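Local coordinates for enolase from the environmental genome shotgun sequencing of the Sargasso Sea (PDB 2QGY), which is of unknown function but belongs to the enolase superfamily and probably uses magnesium to help abstract a proton next to a substrate carboxylate, at residues 78-81 with 82-86; 186-190 with 191-195; 204-207 with 208-211; 284-287 with 288-292. All coordinates share one frame; numbering follows the deposited sequence.

Contact 1. Residues 78-81 with 82-86; sequences PNLS and IKSFY
Ser-81 and Ser-84 grip each other twice, each side-chain oxygen taking the backbone N-H of the other residue. Ser-81 OG accepts from Ser-84 N over 3.0 Å, and the bond is close to straight, 167° at the hydrogen. The return bond runs from Ser-81 N to Ser-84 OG, at 2.9 Å and somewhat more bent. Both hydroxyls sit between their own backbone N and carbonyl carbon (chi1 near +67° in both), which folds each one back over the main chain and brings it within reach of the other residue's N-H. Ser-81 OG also makes a weak hydrogen bond to Gln-6 O, in which the hydroxyl is the donor.

The main chain adds the first regular turn. Phe-85 N bonds to Ser-81 O at 2.8 Å, and Tyr-86 N follows with Ile-82 O, so the helical pattern starts directly at the serine.

Apolar contact is lighter and lies beside the polar pair. Leu-80, its CG swung anti to the backbone N (chi1 -171°), brings CD1 to 3.8 Å from Ser-84 OG and 4.1 Å from Phe-85 CB. The Phe-85 ring then leads away from the turn to Ile-108 and Leu-112 of helix 99-120, while Ile-82 turns to Trp-113 of that helix and to Ile-283.

Reciprocal bonding of this kind, with a serine at the N-cap and a second serine three residues on, is a capping box. Here it satisfies N-H groups that the first turn cannot bond internally and marks the start of helix 82-93 in the N-terminal domain of this mandelate racemase-like protein.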
loop_
_atom_site.group_PDB
_atom_site.type_symbol
_atom_site.label_atom_id
_atom_site.label_comp_id
_atom_site.label_asym_id
_atom_site.label_seq_id
_atom_site.Cartn_x
_atom_site.Cartn_y
_atom_site.Cartn_z
ATOM N N PRO A 78 -3.451 5.387 -28.107
ATOM C CA PRO A 78 -3.271 6.479 -29.083
ATOM C C PRO A 78 -3.811 7.827 -28.609
ATOM O O PRO A 78 -3.258 8.879 -28.943
ATOM C CB PRO A 78 -4.068 5.995 -30.308
ATOM C CG PRO A 78 -5.081 5.015 -29.749
ATOM C CD PRO A 78 -4.399 4.355 -28.577
ATOM N N ASN A 79 -4.903 7.797 -27.860
ATOM C CA ASN A 79 -5.575 9.020 -27.443
ATOM C C ASN A 79 -5.412 9.279 -25.943
ATOM O O ASN A 79 -6.338 9.714 -25.277
ATOM C CB ASN A 79 -7.054 8.967 -27.846
ATOM C CG ASN A 79 -7.649 7.558 -27.743
ATOM O OD1 ASN A 79 -7.325 6.790 -26.819
ATOM N ND2 ASN A 79 -8.527 7.210 -28.702
ATOM N N LEU A 80 -4.219 9.006 -25.428
ATOM C CA LEU A 80 -3.923 9.155 -23.992
ATOM C C LEU A 80 -4.096 10.591 -23.476
ATOM O O LEU A 80 -3.717 11.561 -24.139
ATOM C CB LEU A 80 -2.506 8.655 -23.694
ATOM C CG LEU A 80 -2.066 8.520 -22.231
ATOM C CD1 LEU A 80 -2.881 7.448 -21.495
ATOM C CD2 LEU A 80 -0.569 8.202 -22.171
ATOM N N SER A 81 -4.678 10.704 -22.286
ATOM C CA SER A 81 -4.772 11.956 -21.559
ATOM C C SER A 81 -4.582 11.667 -20.068
ATOM O O SER A 81 -4.534 10.505 -19.667
ATOM C CB SER A 81 -6.138 12.596 -21.787
ATOM O OG SER A 81 -7.173 11.827 -21.171
ATOM N N ILE A 82 -4.462 12.724 -19.269
ATOM C CA ILE A 82 -4.394 12.586 -17.801
ATOM C C ILE A 82 -5.605 11.789 -17.335
ATOM O O ILE A 82 -5.467 10.810 -16.597
ATOM C CB ILE A 82 -4.351 13.942 -17.095
ATOM C CG1 ILE A 82 -3.060 14.680 -17.438
ATOM C CG2 ILE A 82 -4.416 13.772 -15.539
ATOM C CD1 ILE A 82 -3.211 16.186 -17.277
ATOM N N LYS A 83 -6.784 12.184 -17.817
ATOM C CA LYS A 83 -8.040 11.494 -17.483
ATOM C C LYS A 83 -8.065 10.036 -17.913
ATOM O O LYS A 83 -8.436 9.179 -17.113
ATOM C CB LYS A 83 -9.252 12.230 -18.064
ATOM C CG LYS A 83 -10.590 11.599 -17.679
ATOM C CD LYS A 83 -11.741 12.590 -17.804
ATOM C CE LYS A 83 -13.097 11.870 -17.835
ATOM N NZ LYS A 83 -14.208 12.796 -18.201
ATOM N N SER A 84 -7.691 9.725 -19.158
ATOM C CA SER A 84 -7.762 8.328 -19.569
ATOM C C SER A 84 -6.687 7.508 -18.842
ATOM O O SER A 84 -6.890 6.324 -18.551
ATOM C CB SER A 84 -7.719 8.139 -21.106
ATOM O OG SER A 84 -6.478 8.517 -21.646
ATOM N N PHE A 85 -5.553 8.139 -18.546
ATOM C CA PHE A 85 -4.534 7.498 -17.705
ATOM C C PHE A 85 -5.150 7.139 -16.336
ATOM O O PHE A 85 -5.071 5.998 -15.887
ATOM C CB PHE A 85 -3.323 8.409 -17.488
ATOM C CG PHE A 85 -2.378 7.897 -16.419
ATOM C CD1 PHE A 85 -1.607 6.755 -16.651
ATOM C CD2 PHE A 85 -2.280 8.528 -15.188
ATOM C CE1 PHE A 85 -0.743 6.246 -15.669
ATOM C CE2 PHE A 85 -1.402 8.019 -14.206
ATOM C CZ PHE A 85 -0.646 6.890 -14.453
ATOM N N TYR A 86 -5.781 8.119 -15.716
ATOM C CA TYR A 86 -6.354 7.947 -14.357
ATOM C C TYR A 86 -7.364 6.814 -14.361
ATOM O O TYR A 86 -7.327 5.904 -13.508
ATOM C CB TYR A 86 -7.040 9.237 -13.917
ATOM C CG TYR A 86 -7.638 9.183 -12.522
ATOM C CD1 TYR A 86 -6.898 9.604 -11.409
ATOM C CD2 TYR A 86 -8.945 8.715 -12.308
ATOM C CE1 TYR A 86 -7.438 9.560 -10.129
ATOM C CE2 TYR A 86 -9.494 8.682 -10.994
ATOM C CZ TYR A 86 -8.729 9.121 -9.933
ATOM O OH TYR A 86 -9.238 9.112 -8.638
#

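Contact 2. Residues 186-190 with 191-195; sequences KVREI and VGDEL
Arg-188 reaches forward from the last turns of helix 177-191 to bind carbonyls of the loop that follows, Gly-192 and Leu-195. Its CB leads away from the loop, but the chain doubles back, bent at chi2 (46°) and again at chi3. CG passes 3.9 Å from Asp-193 OD1, and CD lies 3.0 Å from Gly-192 O. NE is near Asp-193 too, though that carboxylate oxygen stands well out of the guanidinium plane, so the two share only opposite charge. NH1 does the main work. It donates to Leu-195 O at 2.7 Å, almost straight at 173° and in the plane of the guanidinium, and to Gly-192 O at 3.0 Å, tilted from that plane. Val-191 CG2 comes within 3.9 Å of Arg-188 NH1. Asp-193 O lies over one face of the guanidinium. NH2 carries on to Phe-220 O.

On the main chain, Gly-192 N still bonds to Arg-188 O at 2.8 Å; the positive phi of Gly-192 (88°) then ends the helix and turns its own carbonyl toward the arginine.

NH1 and NH2 of this buried cation thus spend N-H groups on backbone carbonyls, tying the helix end to the approach of strand 197-200, and Asp-193 adds only a nearby opposite charge.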
loop_
_atom_site.group_PDB
_atom_site.type_symbol
_atom_site.label_atom_id
_atom_site.label_comp_id
_atom_site.label_asym_id
_atom_site.label_seq_id
_atom_site.Cartn_x
_atom_site.Cartn_y
_atom_site.Cartn_z
ATOM N N LYS A 186 13.815 25.506 24.423
ATOM C CA LYS A 186 14.995 26.100 23.784
ATOM C C LYS A 186 14.722 26.547 22.349
ATOM O O LYS A 186 15.166 27.617 21.929
ATOM C CB LYS A 186 16.174 25.123 23.850
ATOM C CG LYS A 186 16.640 24.883 25.291
ATOM C CD LYS A 186 17.259 23.496 25.510
ATOM C CE LYS A 186 18.777 23.533 25.640
ATOM N NZ LYS A 186 19.245 22.324 26.363
ATOM N N VAL A 187 13.961 25.750 21.595
ATOM C CA VAL A 187 13.622 26.144 20.233
ATOM C C VAL A 187 12.799 27.436 20.215
ATOM O O VAL A 187 13.086 28.359 19.456
ATOM C CB VAL A 187 12.855 25.020 19.463
ATOM C CG1 VAL A 187 12.316 25.560 18.164
ATOM C CG2 VAL A 187 13.763 23.818 19.220
ATOM N N ARG A 188 11.774 27.488 21.052
ATOM C CA ARG A 188 10.907 28.663 21.162
ATOM C C ARG A 188 11.714 29.924 21.553
ATOM O O ARG A 188 11.411 31.034 21.109
ATOM C CB ARG A 188 9.742 28.351 22.127
ATOM C CG ARG A 188 8.600 29.372 22.173
ATOM C CD ARG A 188 8.150 29.804 20.804
ATOM N NE ARG A 188 6.948 29.113 20.355
ATOM C CZ ARG A 188 6.453 29.204 19.127
ATOM N NH1 ARG A 188 7.074 29.937 18.195
ATOM N NH2 ARG A 188 5.352 28.536 18.819
ATOM N N GLU A 189 12.786 29.734 22.313
ATOM C CA GLU A 189 13.663 30.840 22.702
ATOM C C GLU A 189 14.485 31.383 21.541
ATOM O O GLU A 189 14.751 32.580 21.460
ATOM C CB GLU A 189 14.600 30.407 23.823
ATOM C CG GLU A 189 15.154 31.582 24.587
ATOM C CD GLU A 189 16.645 31.494 24.803
ATOM O OE1 GLU A 189 17.128 30.405 25.198
ATOM O OE2 GLU A 189 17.326 32.526 24.581
ATOM N N ILE A 190 14.895 30.487 20.653
ATOM C CA ILE A 190 15.646 30.846 19.464
ATOM C C ILE A 190 14.779 31.579 18.448
ATOM O O ILE A 190 15.210 32.577 17.864
ATOM C CB ILE A 190 16.252 29.575 18.798
ATOM C CG1 ILE A 190 17.229 28.883 19.758
ATOM C CG2 ILE A 190 16.902 29.915 17.462
ATOM C CD1 ILE A 190 17.784 27.570 19.247
ATOM N N VAL A 191 13.551 31.088 18.255
ATOM C CA VAL A 191 12.703 31.539 17.154
ATOM C C VAL A 191 11.715 32.630 17.581
ATOM O O VAL A 191 11.189 33.361 16.744
ATOM C CB VAL A 191 11.964 30.333 16.436
ATOM C CG1 VAL A 191 12.973 29.256 16.013
ATOM C CG2 VAL A 191 10.870 29.724 17.312
ATOM N N GLY A 192 11.482 32.745 18.885
ATOM C CA GLY A 192 10.578 33.762 19.389
ATOM C C GLY A 192 9.157 33.251 19.420
ATOM O O GLY A 192 8.885 32.132 18.983
ATOM N N ASP A 193 8.239 34.073 19.918
ATOM C CA ASP A 193 6.868 33.617 20.141
ATOM C C ASP A 193 5.962 33.692 18.912
ATOM O O ASP A 193 4.880 33.101 18.913
ATOM C CB ASP A 193 6.217 34.373 21.314
ATOM C CG ASP A 193 6.832 34.024 22.643
ATOM O OD1 ASP A 193 7.023 32.826 22.932
ATOM O OD2 ASP A 193 7.120 34.960 23.415
ATOM N N GLU A 194 6.392 34.407 17.877
ATOM C CA GLU A 194 5.521 34.648 16.733
ATOM C C GLU A 194 5.610 33.571 15.656
ATOM O O GLU A 194 4.631 33.336 14.940
ATOM C CB GLU A 194 5.764 36.038 16.147
ATOM C CG GLU A 194 5.141 37.155 16.991
ATOM C CD GLU A 194 6.123 38.257 17.387
ATOM O OE1 GLU A 194 7.284 38.280 16.891
ATOM O OE2 GLU A 194 5.717 39.112 18.216
ATOM N N LEU A 195 6.759 32.903 15.565
ATOM C CA LEU A 195 7.003 31.983 14.446
ATOM C C LEU A 195 6.215 30.686 14.582
ATOM O O LEU A 195 6.234 30.041 15.630
ATOM C CB LEU A 195 8.495 31.659 14.275
ATOM C CG LEU A 195 8.886 30.882 12.995
ATOM C CD1 LEU A 195 8.718 31.730 11.703
ATOM C CD2 LEU A 195 10.292 30.298 13.088
#

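Contact 3. Residues 204-207 with 208-211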
loop_
_atom_site.group_PDB
_atom_site.type_symbol
_atom_site.label_atom_id
_atom_site.label_comp_id
_atom_site.label_asym_id
_atom_site.label_seq_id
_atom_site.Cartn_x
_atom_site.Cartn_y
_atom_site.Cartn_z
ATOM N N PRO A 204 4.516 8.091 17.938
ATOM C CA PRO A 204 5.132 7.512 19.120
ATOM C C PRO A 204 4.455 6.190 19.478
ATOM O O PRO A 204 3.239 6.060 19.411
ATOM C CB PRO A 204 4.873 8.568 20.198
ATOM C CG PRO A 204 4.750 9.839 19.421
ATOM C CD PRO A 204 3.942 9.414 18.244
ATOM N N GLU A 205 5.270 5.222 19.869
ATOM C CA GLU A 205 4.798 3.877 20.158
ATOM C C GLU A 205 3.858 3.879 21.372
ATOM O O GLU A 205 2.866 3.129 21.420
ATOM C CB GLU A 205 6.012 2.963 20.405
ATOM C CG GLU A 205 7.095 2.940 19.263
ATOM C CD GLU A 205 7.657 4.335 18.826
ATOM O OE1 GLU A 205 7.954 5.215 19.693
ATOM O OE2 GLU A 205 7.823 4.534 17.586
ATOM N N ASP A 206 4.145 4.758 22.327
ATOM C CA ASP A 206 3.416 4.794 23.602
ATOM C C ASP A 206 2.476 5.987 23.729
ATOM O O ASP A 206 2.925 7.129 23.953
ATOM C CB ASP A 206 4.420 4.762 24.763
ATOM C CG ASP A 206 3.760 4.513 26.120
ATOM O OD1 ASP A 206 2.599 4.916 26.336
ATOM O OD2 ASP A 206 4.424 3.908 26.986
ATOM N N LEU A 207 1.179 5.700 23.619
ATOM C CA LEU A 207 0.112 6.700 23.674
ATOM C C LEU A 207 0.149 7.540 24.967
ATOM O O LEU A 207 -0.143 8.748 24.962
ATOM C CB LEU A 207 -1.253 6.015 23.526
ATOM C CG LEU A 207 -2.494 6.906 23.540
ATOM C CD1 LEU A 207 -2.504 7.866 22.330
ATOM C CD2 LEU A 207 -3.789 6.076 23.571
ATOM N N ASP A 208 0.505 6.890 26.069
ATOM C CA ASP A 208 0.683 7.607 27.333
ATOM C C ASP A 208 1.784 8.673 27.291
ATOM O O ASP A 208 1.535 9.799 27.719
ATOM C CB ASP A 208 0.821 6.633 28.505
ATOM C CG ASP A 208 -0.531 6.027 28.914
ATOM O OD1 ASP A 208 -1.597 6.567 28.512
ATOM O OD2 ASP A 208 -0.525 5.008 29.640
ATOM N N GLN A 209 2.952 8.356 26.732
ATOM C CA GLN A 209 4.005 9.378 26.500
ATOM C C GLN A 209 3.474 10.540 25.669
ATOM O O GLN A 209 3.669 11.708 26.017
ATOM C CB GLN A 209 5.248 8.810 25.805
ATOM C CG GLN A 209 5.766 7.477 26.349
ATOM C CD GLN A 209 6.524 7.603 27.651
ATOM O OE1 GLN A 209 6.990 8.691 28.017
ATOM N NE2 GLN A 209 6.666 6.484 28.359
ATOM N N THR A 210 2.764 10.209 24.588
ATOM C CA THR A 210 2.173 11.210 23.707
ATOM C C THR A 210 1.241 12.154 24.432
ATOM O O THR A 210 1.361 13.369 24.304
ATOM C CB THR A 210 1.425 10.524 22.549
ATOM O OG1 THR A 210 2.357 9.690 21.863
ATOM C CG2 THR A 210 0.841 11.530 21.587
ATOM N N LYS A 211 0.314 11.589 25.198
ATOM C CA LYS A 211 -0.614 12.387 25.979
ATOM C C LYS A 211 0.099 13.276 26.997
ATOM O O LYS A 211 -0.221 14.458 27.092
ATOM C CB LYS A 211 -1.658 11.490 26.637
ATOM C CG LYS A 211 -2.723 10.985 25.682
ATOM C CD LYS A 211 -3.516 9.889 26.369
ATOM C CE LYS A 211 -4.749 9.513 25.583
ATOM N NZ LYS A 211 -5.358 8.284 26.176
HETATM O O HOH W 1 1.243 7.922 20.207
#
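Asp-206 N-caps helix 207-217 in a local contact at the protein surface, where the loop after strand 197-200 of the barrel domain turns into the helix. Its carboxylate oxygen OD1 lies over the first turn and accepts two N-H groups, both weakly: Asp-208 N at 2.9 Å, with a sharply bent angle of 124°, and Gln-209 N at 3.5 Å. CG anti to the backbone N (chi1 -168°) carries the carboxylate forward to those amides. The regular backbone bonds set in at once, Thr-210 N to Asp-206 O and Lys-211 N to Leu-207 O.

Gln-209 lies against the capping residue: its CG packs 3.4 Å from Asp-206 CB, and its amide plane stands 89° to the carboxylate, nearly perpendicular. In a beta/alpha barrel such a turn follows the C-terminal end of a strand, the end that carries the metal site in this superfamily. Asp-200, a magnesium ligand, ends the strand just before, and the Pro-204 side chain is about 10 Å from the magnesium ion.

Pro-204 approaches Thr-210 across the turn at about a right angle, with CB 3.2 Å from Thr-210 OG1. A water bridges the same two residues, donating to Pro-204 O at 2.8 Å and accepting from Thr-210 OG1 at 2.7 Å, so the loop is pinned to the helix ahead of the cap itself.

Leu-207 slants across the extended chain of Lys-211, CD2 lying 3.8 Å from NZ. The ammonium group goes on to a salt bridge with Glu-239, on helix 234-243, while the leucine also touches Val-229.

Contact 4. Residues 284-287 with 288-292; sequences DIIE and ISNEA
Glu-287 and Glu-291, one helical turn apart, bring their carboxylates together with OE2 of each only 2.6 Å from the other. Two acid oxygens this close suggest that one group holds a proton and shares it, although the distance alone cannot tell which. Glu-287 gets there by bending at chi2 (49°), whereas the chain of Glu-291 is extended; their carboxylate planes stand 55° apart. Arg-261 forms a salt bridge with Glu-291 OE2, and its positive charge would help to offset the acidic pair.

The other oxygen of Glu-287, OE1, takes a water at 2.9 Å, which also leans weakly on Asn-290 OD1. Ser-289 folds its hydroxyl back on its own helix: OG donates to Ile-285 O at 2.8 Å, from above the carbonyl plane. Ser-289 N reaches the same oxygen from the opposite face at 2.9 Å, and Ile-285 O is thus held by two donors. This hydroxyl lies anti to its carbonyl carbon (chi1 -67°), which points it back up the helix. The remaining turns are ordinary, including Glu-291 N to Glu-287 O.

Isoleucine methyls lie against oxygens of the neighbouring turn: Ile-288 CG2 is 3.3 Å from Ile-285 O, and Ile-286 CG2 is 3.9 Å from Asn-290 OD1.

Helix 282-294 connects strands 271-272 and 298-299 in a beta-alpha-beta unit of the barrel. Ile-288 meets Phe-260 of helix 257-265, Ile-285 and Ile-286 meet Val-317 of helix 309-320, and Ser-289 and Ala-292 face Ile-299 on the strand within.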
loop_
_atom_site.group_PDB
_atom_site.type_symbol
_atom_site.label_atom_id
_atom_site.label_comp_id
_atom_site.label_asym_id
_atom_site.label_seq_id
_atom_site.Cartn_x
_atom_site.Cartn_y
_atom_site.Cartn_z
ATOM N N ASP A 284 -6.053 13.309 -7.586
ATOM C CA ASP A 284 -6.516 12.890 -6.268
ATOM C C ASP A 284 -6.207 13.872 -5.154
ATOM O O ASP A 284 -6.997 14.028 -4.235
ATOM C CB ASP A 284 -6.017 11.472 -5.934
ATOM C CG ASP A 284 -6.966 10.388 -6.488
ATOM O OD1 ASP A 284 -8.029 10.760 -7.048
ATOM O OD2 ASP A 284 -6.637 9.186 -6.394
ATOM N N ILE A 285 -5.060 14.532 -5.228
ATOM C CA ILE A 285 -4.733 15.563 -4.257
ATOM C C ILE A 285 -5.713 16.736 -4.369
ATOM O O ILE A 285 -6.235 17.245 -3.373
ATOM C CB ILE A 285 -3.284 16.055 -4.470
ATOM C CG1 ILE A 285 -2.324 14.980 -3.966
ATOM C CG2 ILE A 285 -3.017 17.407 -3.776
ATOM C CD1 ILE A 285 -0.892 15.353 -4.022
ATOM N N ILE A 286 -5.966 17.164 -5.595
ATOM C CA ILE A 286 -6.930 18.248 -5.832
ATOM C C ILE A 286 -8.358 17.883 -5.413
ATOM O O ILE A 286 -9.051 18.712 -4.830
ATOM C CB ILE A 286 -6.906 18.687 -7.314
ATOM C CG1 ILE A 286 -5.557 19.329 -7.693
ATOM C CG2 ILE A 286 -8.068 19.627 -7.616
ATOM C CD1 ILE A 286 -5.230 20.632 -6.970
ATOM N N GLU A 287 -8.792 16.659 -5.707
ATOM C CA GLU A 287 -10.121 16.193 -5.313
ATOM C C GLU A 287 -10.277 16.205 -3.792
ATOM O O GLU A 287 -11.276 16.697 -3.269
ATOM C CB GLU A 287 -10.382 14.786 -5.847
ATOM C CG GLU A 287 -11.801 14.252 -5.559
ATOM C CD GLU A 287 -12.904 15.253 -5.924
ATOM O OE1 GLU A 287 -12.886 15.775 -7.070
ATOM O OE2 GLU A 287 -13.807 15.499 -5.076
ATOM N N ILE A 288 -9.285 15.672 -3.091
ATOM C CA ILE A 288 -9.343 15.681 -1.634
ATOM C C ILE A 288 -9.193 17.093 -1.045
ATOM O O ILE A 288 -9.804 17.397 -0.022
ATOM C CB ILE A 288 -8.377 14.676 -0.992
ATOM C CG1 ILE A 288 -8.892 14.300 0.400
ATOM C CG2 ILE A 288 -6.947 15.219 -0.923
ATOM C CD1 ILE A 288 -10.181 13.367 0.318
ATOM N N SER A 289 -8.440 17.973 -1.698
ATOM C CA SER A 289 -8.317 19.357 -1.234
ATOM C C SER A 289 -9.687 20.033 -1.258
ATOM O O SER A 289 -10.094 20.717 -0.318
ATOM C CB SER A 289 -7.312 20.138 -2.086
ATOM O OG SER A 289 -5.997 19.642 -1.894
ATOM N N ASN A 290 -10.435 19.775 -2.317
ATOM C CA ASN A 290 -11.754 20.408 -2.499
ATOM C C ASN A 290 -12.752 19.898 -1.451
ATOM O O ASN A 290 -13.450 20.689 -0.790
ATOM C CB ASN A 290 -12.254 20.129 -3.929
ATOM C CG ASN A 290 -11.437 20.859 -5.003
ATOM O OD1 ASN A 290 -11.616 20.600 -6.214
ATOM N ND2 ASN A 290 -10.549 21.774 -4.589
ATOM N N GLU A 291 -12.800 18.581 -1.265
ATOM C CA GLU A 291 -13.658 18.017 -0.223
ATOM C C GLU A 291 -13.254 18.500 1.165
ATOM O O GLU A 291 -14.122 18.823 1.985
ATOM C CB GLU A 291 -13.677 16.481 -0.298
ATOM C CG GLU A 291 -14.200 15.985 -1.644
ATOM C CD GLU A 291 -14.165 14.482 -1.792
ATOM O OE1 GLU A 291 -14.159 13.766 -0.769
ATOM O OE2 GLU A 291 -14.156 14.006 -2.958
ATOM N N ALA A 292 -11.947 18.515 1.453
ATOM C CA ALA A 292 -11.450 18.983 2.749
ATOM C C ALA A 292 -11.910 20.434 2.986
ATOM O O ALA A 292 -12.402 20.795 4.071
ATOM C CB ALA A 292 -9.923 18.901 2.780
HETATM O O HOH W 2 -11.418 17.939 -8.290
#

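Overall arrangement
From the N terminus, contact 1 comes first, starting helix 82-93 of the N-terminal domain. The other three fall in the barrel domain: contact 2 ends helix 177-191 and turns the chain toward strand 197-200, contact 3 leads from beyond that strand into helix 207-217, and contact 4 lies within helix 282-294. All four are local and in series, so none nests in or crosses another. Contacts 2 and 3, with centres 25 Å apart, lie across the chain's centre from contact 1. Contacts 1 and 4 touch, Tyr-86 OH probably hydrogen-bonding Asp-284 OD1 at 2.6 Å, which joins the N-terminal domain to the barrel.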